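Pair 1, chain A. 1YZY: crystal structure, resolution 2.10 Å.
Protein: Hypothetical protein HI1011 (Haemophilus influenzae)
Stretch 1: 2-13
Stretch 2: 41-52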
# COMPACT_ATOMS: atom_id res chain seq x y z
N LEU A 2 -13.13 9.45 5.55
CA LEU A 2 -12.95 7.96 5.43
C LEU A 2 -11.66 7.48 6.07
O LEU A 2 -10.57 7.87 5.65
CB LEU A 2 -12.97 7.52 3.96
CG LEU A 2 -12.77 6.02 3.66
CD1 LEU A 2 -13.98 5.19 4.10
CD2 LEU A 2 -12.52 5.80 2.18
N GLY A 3 -11.79 6.61 7.06
CA GLY A 3 -10.62 6.07 7.73
C GLY A 3 -10.41 4.61 7.41
O GLY A 3 -11.26 3.78 7.71
N VAL A 4 -9.29 4.28 6.78
CA VAL A 4 -9.00 2.90 6.43
C VAL A 4 -7.99 2.34 7.42
O VAL A 4 -7.02 3.01 7.78
CB VAL A 4 -8.42 2.81 5.02
CG1 VAL A 4 -8.14 1.35 4.65
CG2 VAL A 4 -9.37 3.47 4.00
N ILE A 5 -8.24 1.12 7.88
CA ILE A 5 -7.34 0.44 8.80
C ILE A 5 -6.88 -0.82 8.09
O ILE A 5 -7.61 -1.80 8.02
CB ILE A 5 -8.05 0.05 10.10
CG1 ILE A 5 -8.54 1.31 10.81
CG2 ILE A 5 -7.10 -0.73 11.01
CD1 ILE A 5 -9.38 1.04 12.03
N ALA A 6 -5.67 -0.77 7.55
CA ALA A 6 -5.11 -1.90 6.81
C ALA A 6 -4.23 -2.83 7.65
O ALA A 6 -3.43 -2.37 8.46
CB ALA A 6 -4.36 -1.39 5.62
N ASP A 7 -4.37 -4.14 7.41
CA ASP A 7 -3.63 -5.17 8.14
C ASP A 7 -2.24 -5.52 7.61
O ASP A 7 -1.64 -6.53 8.02
CB ASP A 7 -4.50 -6.43 8.30
CG ASP A 7 -4.57 -7.29 7.04
OD1 ASP A 7 -4.47 -6.77 5.90
OD2 ASP A 7 -4.72 -8.52 7.19
N ASP A 8 -1.76 -4.77 6.63
CA ASP A 8 -0.41 -4.97 6.10
C ASP A 8 0.00 -3.77 5.24
O ASP A 8 -0.84 -2.96 4.84
CB ASP A 8 -0.27 -6.31 5.35
CG ASP A 8 -0.71 -6.24 3.90
OD1 ASP A 8 -1.63 -5.46 3.59
OD2 ASP A 8 -0.12 -6.98 3.08
N PHE A 9 1.30 -3.67 4.96
CA PHE A 9 1.82 -2.56 4.19
C PHE A 9 1.43 -2.55 2.71
O PHE A 9 0.97 -1.53 2.20
CB PHE A 9 3.35 -2.48 4.33
CG PHE A 9 3.94 -1.25 3.72
CD1 PHE A 9 3.72 -0.00 4.30
CD2 PHE A 9 4.65 -1.33 2.53
CE1 PHE A 9 4.19 1.15 3.70
CE2 PHE A 9 5.13 -0.18 1.92
CZ PHE A 9 4.90 1.06 2.51
N THR A 10 1.67 -3.66 2.02
CA THR A 10 1.34 -3.78 0.61
C THR A 10 -0.15 -3.46 0.35
O THR A 10 -0.51 -2.78 -0.62
CB THR A 10 1.64 -5.21 0.10
OG1 THR A 10 2.90 -5.65 0.62
CG2 THR A 10 1.71 -5.22 -1.41
N GLY A 11 -1.01 -3.99 1.22
CA GLY A 11 -2.43 -3.75 1.10
C GLY A 11 -2.77 -2.29 1.36
O GLY A 11 -3.65 -1.74 0.70
N ALA A 12 -2.12 -1.68 2.35
CA ALA A 12 -2.37 -0.28 2.66
C ALA A 12 -1.99 0.60 1.47
O ALA A 12 -2.72 1.52 1.12
CB ALA A 12 -1.62 0.15 3.91
N SER A 13 -0.85 0.31 0.86
CA SER A 13 -0.38 1.07 -0.29
C SER A 13 -1.35 0.85 -1.45
O SER A 13 -1.69 1.78 -2.18
CB SER A 13 1.00 0.58 -0.72
OG SER A 13 2.00 0.97 0.20
N VAL A 41 -7.81 15.94 4.42
CA VAL A 41 -7.91 15.04 3.26
C VAL A 41 -9.23 14.27 3.28
O VAL A 41 -9.97 14.31 4.26
CB VAL A 41 -6.74 14.03 3.19
CG1 VAL A 41 -5.43 14.76 2.92
CG2 VAL A 41 -6.66 13.21 4.46
N ASP A 42 -9.52 13.57 2.18
CA ASP A 42 -10.74 12.79 2.03
C ASP A 42 -10.64 11.41 2.67
O ASP A 42 -11.65 10.86 3.11
CB ASP A 42 -11.09 12.60 0.55
CG ASP A 42 -11.30 13.91 -0.18
OD1 ASP A 42 -11.90 14.84 0.41
OD2 ASP A 42 -10.89 13.99 -1.35
N ALA A 43 -9.44 10.85 2.67
CA ALA A 43 -9.20 9.52 3.23
C ALA A 43 -7.84 9.39 3.91
O ALA A 43 -6.84 9.95 3.46
CB ALA A 43 -9.35 8.46 2.13
N ILE A 44 -7.80 8.66 5.02
CA ILE A 44 -6.56 8.41 5.72
C ILE A 44 -6.46 6.92 5.92
O ILE A 44 -7.37 6.30 6.46
CB ILE A 44 -6.51 9.10 7.10
CG1 ILE A 44 -6.74 10.60 6.96
CG2 ILE A 44 -5.15 8.84 7.75
CD1 ILE A 44 -6.92 11.32 8.28
N VAL A 45 -5.37 6.33 5.43
CA VAL A 45 -5.12 4.90 5.56
C VAL A 45 -4.01 4.64 6.59
O VAL A 45 -2.93 5.20 6.47
CB VAL A 45 -4.65 4.30 4.22
CG1 VAL A 45 -4.46 2.80 4.35
CG2 VAL A 45 -5.63 4.61 3.11
N ILE A 46 -4.28 3.82 7.60
CA ILE A 46 -3.25 3.49 8.59
C ILE A 46 -2.77 2.06 8.34
O ILE A 46 -3.54 1.11 8.38
CB ILE A 46 -3.74 3.65 10.05
CG1 ILE A 46 -3.97 5.13 10.36
CG2 ILE A 46 -2.69 3.08 11.04
CD1 ILE A 46 -4.41 5.39 11.78
N SER A 47 -1.49 1.94 8.01
CA SER A 47 -0.83 0.67 7.72
C SER A 47 -0.33 -0.01 9.00
O SER A 47 0.43 0.60 9.78
CB SER A 47 0.33 0.91 6.75
OG SER A 47 1.45 0.09 7.01
N LEU A 48 -0.77 -1.24 9.23
CA LEU A 48 -0.36 -2.01 10.40
C LEU A 48 0.35 -3.30 9.98
O LEU A 48 0.63 -3.52 8.80
CB LEU A 48 -1.58 -2.36 11.27
CG LEU A 48 -2.47 -1.26 11.85
CD1 LEU A 48 -3.75 -1.87 12.40
CD2 LEU A 48 -1.74 -0.48 12.94
N LYS A 49 0.73 -4.10 10.97
CA LYS A 49 1.39 -5.39 10.74
C LYS A 49 0.53 -6.40 11.51
O LYS A 49 1.05 -7.27 12.22
CB LYS A 49 2.81 -5.38 11.32
CG LYS A 49 3.79 -4.37 10.70
CD LYS A 49 5.12 -4.37 11.48
CE LYS A 49 6.05 -3.22 11.07
NZ LYS A 49 6.73 -3.43 9.76
N SER A 50 -0.78 -6.32 11.30
CA SER A 50 -1.73 -7.16 12.00
C SER A 50 -2.42 -8.25 11.17
O SER A 50 -3.58 -8.55 11.44
CB SER A 50 -2.82 -6.27 12.57
OG SER A 50 -3.35 -5.43 11.56
N ARG A 51 -1.72 -8.88 10.23
CA ARG A 51 -2.37 -9.96 9.48
C ARG A 51 -2.31 -11.30 10.23
O ARG A 51 -3.27 -12.08 10.19
CB ARG A 51 -1.75 -10.09 8.08
CG ARG A 51 -2.45 -11.14 7.20
CD ARG A 51 -1.60 -11.51 5.96
NE ARG A 51 -1.48 -10.50 4.89
CZ ARG A 51 -2.45 -9.67 4.53
NH1 ARG A 51 -3.64 -9.69 5.13
NH2 ARG A 51 -2.22 -8.78 3.58
N SER A 52 -1.18 -11.57 10.88
CA SER A 52 -1.02 -12.82 11.61
C SER A 52 -0.24 -12.74 12.94
O SER A 52 0.33 -13.73 13.40
CB SER A 52 -0.41 -13.89 10.70
OG SER A 52 0.78 -13.43 10.07

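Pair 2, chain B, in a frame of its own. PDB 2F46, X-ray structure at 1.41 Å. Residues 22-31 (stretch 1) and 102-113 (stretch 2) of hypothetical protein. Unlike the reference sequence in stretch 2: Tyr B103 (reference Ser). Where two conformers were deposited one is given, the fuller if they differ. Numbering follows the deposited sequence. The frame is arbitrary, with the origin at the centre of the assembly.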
# COMPACT_ATOMS: atom_id res chain seq x y z
N GLU B 22 9.62 4.86 6.19
CA GLU B 22 9.81 4.80 7.65
C GLU B 22 8.68 4.12 8.45
O GLU B 22 8.92 3.31 9.37
CB GLU B 22 10.03 6.24 8.18
CG GLU B 22 10.17 6.36 9.71
CD GLU B 22 10.36 7.80 10.19
OE1 GLU B 22 10.17 8.77 9.41
OE2 GLU B 22 10.71 7.95 11.39
N HIS B 23 7.45 4.44 8.10
CA HIS B 23 6.30 3.91 8.83
C HIS B 23 5.37 3.08 7.96
O HIS B 23 4.24 2.82 8.35
CB HIS B 23 5.51 5.07 9.43
CG HIS B 23 6.28 5.87 10.42
ND1 HIS B 23 6.91 5.28 11.50
CD2 HIS B 23 6.54 7.19 10.51
CE1 HIS B 23 7.53 6.21 12.20
NE2 HIS B 23 7.31 7.38 11.63
N LEU B 24 5.86 2.62 6.82
CA LEU B 24 5.01 2.03 5.79
C LEU B 24 5.58 0.73 5.20
O LEU B 24 6.66 0.75 4.59
CB LEU B 24 4.82 3.03 4.68
CG LEU B 24 3.93 2.56 3.50
CD1 LEU B 24 2.50 2.26 3.98
CD2 LEU B 24 3.89 3.57 2.37
N TYR B 25 4.88 -0.36 5.39
CA TYR B 25 5.10 -1.65 4.69
C TYR B 25 4.08 -1.78 3.57
O TYR B 25 2.95 -1.23 3.67
CB TYR B 25 4.88 -2.80 5.63
CG TYR B 25 5.88 -2.94 6.75
CD1 TYR B 25 5.78 -2.17 7.88
CD2 TYR B 25 6.94 -3.82 6.65
CE1 TYR B 25 6.70 -2.29 8.92
CE2 TYR B 25 7.87 -3.95 7.68
CZ TYR B 25 7.74 -3.18 8.80
OH TYR B 25 8.63 -3.28 9.85
N ILE B 26 4.47 -2.46 2.50
CA ILE B 26 3.51 -2.82 1.44
C ILE B 26 3.51 -4.35 1.26
O ILE B 26 4.40 -5.07 1.74
CB ILE B 26 3.81 -2.13 0.13
CG1 ILE B 26 5.17 -2.55 -0.46
CG2 ILE B 26 3.67 -0.63 0.30
CD1 ILE B 26 5.44 -2.02 -1.80
N SER B 27 2.49 -4.86 0.62
CA SER B 27 2.36 -6.29 0.38
C SER B 27 1.42 -6.56 -0.77
O SER B 27 0.52 -5.74 -1.07
CB SER B 27 1.79 -6.95 1.63
OG SER B 27 1.46 -8.31 1.48
N PRO B 28 1.54 -7.75 -1.40
CA PRO B 28 0.51 -8.30 -2.21
C PRO B 28 -0.69 -8.73 -1.38
O PRO B 28 -0.72 -8.57 -0.13
CB PRO B 28 1.17 -9.53 -2.86
CG PRO B 28 2.31 -9.81 -2.06
CD PRO B 28 2.71 -8.62 -1.32
N GLN B 29 -1.70 -9.29 -2.02
CA GLN B 29 -2.96 -9.59 -1.34
C GLN B 29 -2.79 -10.36 -0.05
O GLN B 29 -2.15 -11.43 -0.04
CB GLN B 29 -3.86 -10.39 -2.27
CG GLN B 29 -5.14 -10.85 -1.70
CD GLN B 29 -6.08 -9.72 -1.36
OE1 GLN B 29 -6.31 -8.83 -2.21
NE2 GLN B 29 -6.65 -9.73 -0.15
N LEU B 30 -3.37 -9.84 1.01
CA LEU B 30 -3.31 -10.49 2.30
C LEU B 30 -4.27 -11.66 2.37
O LEU B 30 -5.33 -11.67 1.71
CB LEU B 30 -3.63 -9.52 3.44
CG LEU B 30 -2.64 -8.38 3.56
CD1 LEU B 30 -3.02 -7.49 4.72
CD2 LEU B 30 -1.21 -8.80 3.63
N THR B 31 -3.88 -12.63 3.19
CA THR B 31 -4.69 -13.82 3.45
C THR B 31 -4.73 -14.02 4.97
O THR B 31 -3.98 -13.39 5.70
CB THR B 31 -4.06 -15.05 2.85
OG1 THR B 31 -2.81 -15.29 3.50
CG2 THR B 31 -3.83 -14.84 1.36
N GLU B 102 -1.92 5.35 13.31
CA GLU B 102 -0.95 4.75 14.20
C GLU B 102 0.01 3.96 13.33
O GLU B 102 -0.39 3.32 12.32
CB GLU B 102 -1.60 3.84 15.24
CG GLU B 102 -2.70 4.51 16.05
CD GLU B 102 -2.32 5.81 16.66
OE1 GLU B 102 -1.60 5.81 17.67
OE2 GLU B 102 -2.78 6.86 16.15
N TYR B 103 1.28 4.04 13.70
CA TYR B 103 2.36 3.34 12.98
C TYR B 103 2.78 2.05 13.63
O TYR B 103 2.67 1.88 14.84
CB TYR B 103 3.58 4.27 12.88
CG TYR B 103 3.31 5.63 12.28
CD1 TYR B 103 2.55 5.76 11.11
CD2 TYR B 103 3.85 6.77 12.82
CE1 TYR B 103 2.34 6.98 10.55
CE2 TYR B 103 3.63 8.01 12.25
CZ TYR B 103 2.85 8.10 11.13
OH TYR B 103 2.64 9.33 10.57
N PRO B 104 3.31 1.10 12.85
CA PRO B 104 3.45 1.15 11.40
C PRO B 104 2.16 0.85 10.64
O PRO B 104 1.27 0.18 11.17
CB PRO B 104 4.51 0.06 11.11
CG PRO B 104 4.55 -0.81 12.24
CD PRO B 104 3.94 -0.10 13.42
N VAL B 105 2.15 1.30 9.38
CA VAL B 105 1.05 1.08 8.44
C VAL B 105 1.46 -0.03 7.48
O VAL B 105 2.62 -0.08 7.07
CB VAL B 105 0.74 2.36 7.61
CG1 VAL B 105 -0.39 2.07 6.65
CG2 VAL B 105 0.38 3.56 8.53
N LEU B 106 0.54 -0.93 7.15
CA LEU B 106 0.71 -1.87 6.05
C LEU B 106 -0.35 -1.56 5.00
O LEU B 106 -1.56 -1.65 5.30
CB LEU B 106 0.52 -3.31 6.54
CG LEU B 106 0.52 -4.43 5.50
CD1 LEU B 106 1.67 -4.43 4.61
CD2 LEU B 106 0.42 -5.76 6.26
N ALA B 107 0.08 -1.26 3.79
CA ALA B 107 -0.82 -1.09 2.65
C ALA B 107 -0.70 -2.26 1.71
O ALA B 107 0.41 -2.76 1.47
CB ALA B 107 -0.54 0.20 1.93
N TYR B 108 -1.81 -2.73 1.17
CA TYR B 108 -1.76 -3.83 0.20
C TYR B 108 -2.71 -3.65 -0.99
O TYR B 108 -3.69 -2.87 -0.91
CB TYR B 108 -2.06 -5.20 0.84
CG TYR B 108 -3.51 -5.47 1.20
CD1 TYR B 108 -4.04 -5.08 2.39
CD2 TYR B 108 -4.35 -6.16 0.32
CE1 TYR B 108 -5.35 -5.38 2.77
CE2 TYR B 108 -5.65 -6.48 0.68
CZ TYR B 108 -6.17 -6.06 1.89
OH TYR B 108 -7.47 -6.35 2.20
N CYS B 109 -2.39 -4.29 -2.10
CA CYS B 109 -3.36 -4.41 -3.16
C CYS B 109 -3.17 -5.83 -3.64
O CYS B 109 -2.87 -6.74 -2.85
CB CYS B 109 -3.21 -3.29 -4.22
SG CYS B 109 -1.92 -3.45 -5.48
N ARG B 110 -3.37 -6.07 -4.91
CA ARG B 110 -3.13 -7.44 -5.41
C ARG B 110 -1.64 -7.76 -5.35
O ARG B 110 -1.23 -8.88 -4.97
CB ARG B 110 -3.61 -7.57 -6.86
CG ARG B 110 -3.47 -9.00 -7.40
CD ARG B 110 -3.97 -9.12 -8.82
NE ARG B 110 -3.83 -10.49 -9.29
CZ ARG B 110 -2.73 -11.01 -9.81
NH1 ARG B 110 -1.63 -10.28 -9.97
NH2 ARG B 110 -2.74 -12.29 -10.20
N THR B 111 -0.81 -6.78 -5.72
CA THR B 111 0.63 -6.95 -5.79
C THR B 111 1.44 -5.98 -4.94
O THR B 111 2.64 -6.19 -4.74
CB THR B 111 1.11 -6.70 -7.21
OG1 THR B 111 0.72 -5.38 -7.61
CG2 THR B 111 0.60 -7.74 -8.16
N GLY B 112 0.81 -4.90 -4.49
CA GLY B 112 1.53 -3.79 -3.88
C GLY B 112 1.83 -2.66 -4.86
O GLY B 112 2.29 -1.60 -4.45
N THR B 113 1.52 -2.85 -6.14
CA THR B 113 1.77 -1.82 -7.16
C THR B 113 1.01 -0.53 -6.87
O THR B 113 1.55 0.56 -6.95
CB THR B 113 1.40 -2.34 -8.55
OG1 THR B 113 2.28 -3.45 -8.82
CG2 THR B 113 1.58 -1.29 -9.62
O HOH W 1 -8.96 -7.55 0.35

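The sharpest difference lies at the C-terminal ends of the strands, where pair 1 closes with charge and pair 2 with backbone and an aromatic ring. In pair 1, Arg A51 bridges two consecutive acids: its NH1 lies 2.6 Å from Asp A7 OD2 and its NH2 2.8 Å from Asp A8 OD2, both salt bridges. Pair 2 places Pro B28 and Gln B29 at the two acid positions and uses no salt bridge. Gln B29 N donates to Arg B110 O at 3.0 Å, while Tyr B108 offers a ring face to Leu B30, whose CG sits 4.0 Å from the ring centroid. A water joins the polar ends, 3.2 Å from Gln B29 NE2 and 2.7 Å from Tyr B108 OH.

Beneath these endings is one scaffold: two parallel strands, four bridges long, crossing at -17° in pair 1 and -27° in pair 2, with 14 residues superposing at 0.9 Å. Gly A3 to Ala A6 match Leu B24 to Ser B27, and Ile A44 to Ser A47 match Val B105 to Tyr B108. The hydrogen-bond ladder repeats in place. Val A4 N donates to Ile A44 O at 2.8 Å, as Tyr B25 N does to Val B105 O at 2.8 Å; Val A4 O receives Ile A46 N at 2.9 Å, as Tyr B25 O receives Ala B107 N at 2.9 Å. Over its last two rungs the ladder loosens in pair 2: Ser B27 N to Ala B107 O (3.1 Å) and Cys B109 N to Ser B27 O (3.4 Å) are both weak, where pair 1 has 3.0 Å for Ala A6 N to Ile A46 O and 3.0 Å for Leu A48 N to Ala A6 O.

On this shared backbone the side chains differ in bulk. On the face of Val A4 and Val A45, branched chains meet directly, Val A4 CB 3.8 Å from Val A45 CG2. The matched Tyr B25 and Leu B106 pack through Tyr B25 CB and Leu B106 CD1 at 3.7 Å, and the tyrosine ring extends to Pro B104, CE1 to CB 3.9 Å. On the other face, Gly A3 brings no side chain to Ile A44, while Leu B24 at the same position reaches Val B105, CD1 to CG1 3.9 Å, and Ala B107, CD1 to CB 4.2 Å.

At Ser A47, matched by Tyr B108, pair 1 packs its helix close: Ala A12 CB lies 3.5 Å from Ser A47 CB. Read as a rule, these two examples keep the register of the ladder while side-chain bulk and closure differ.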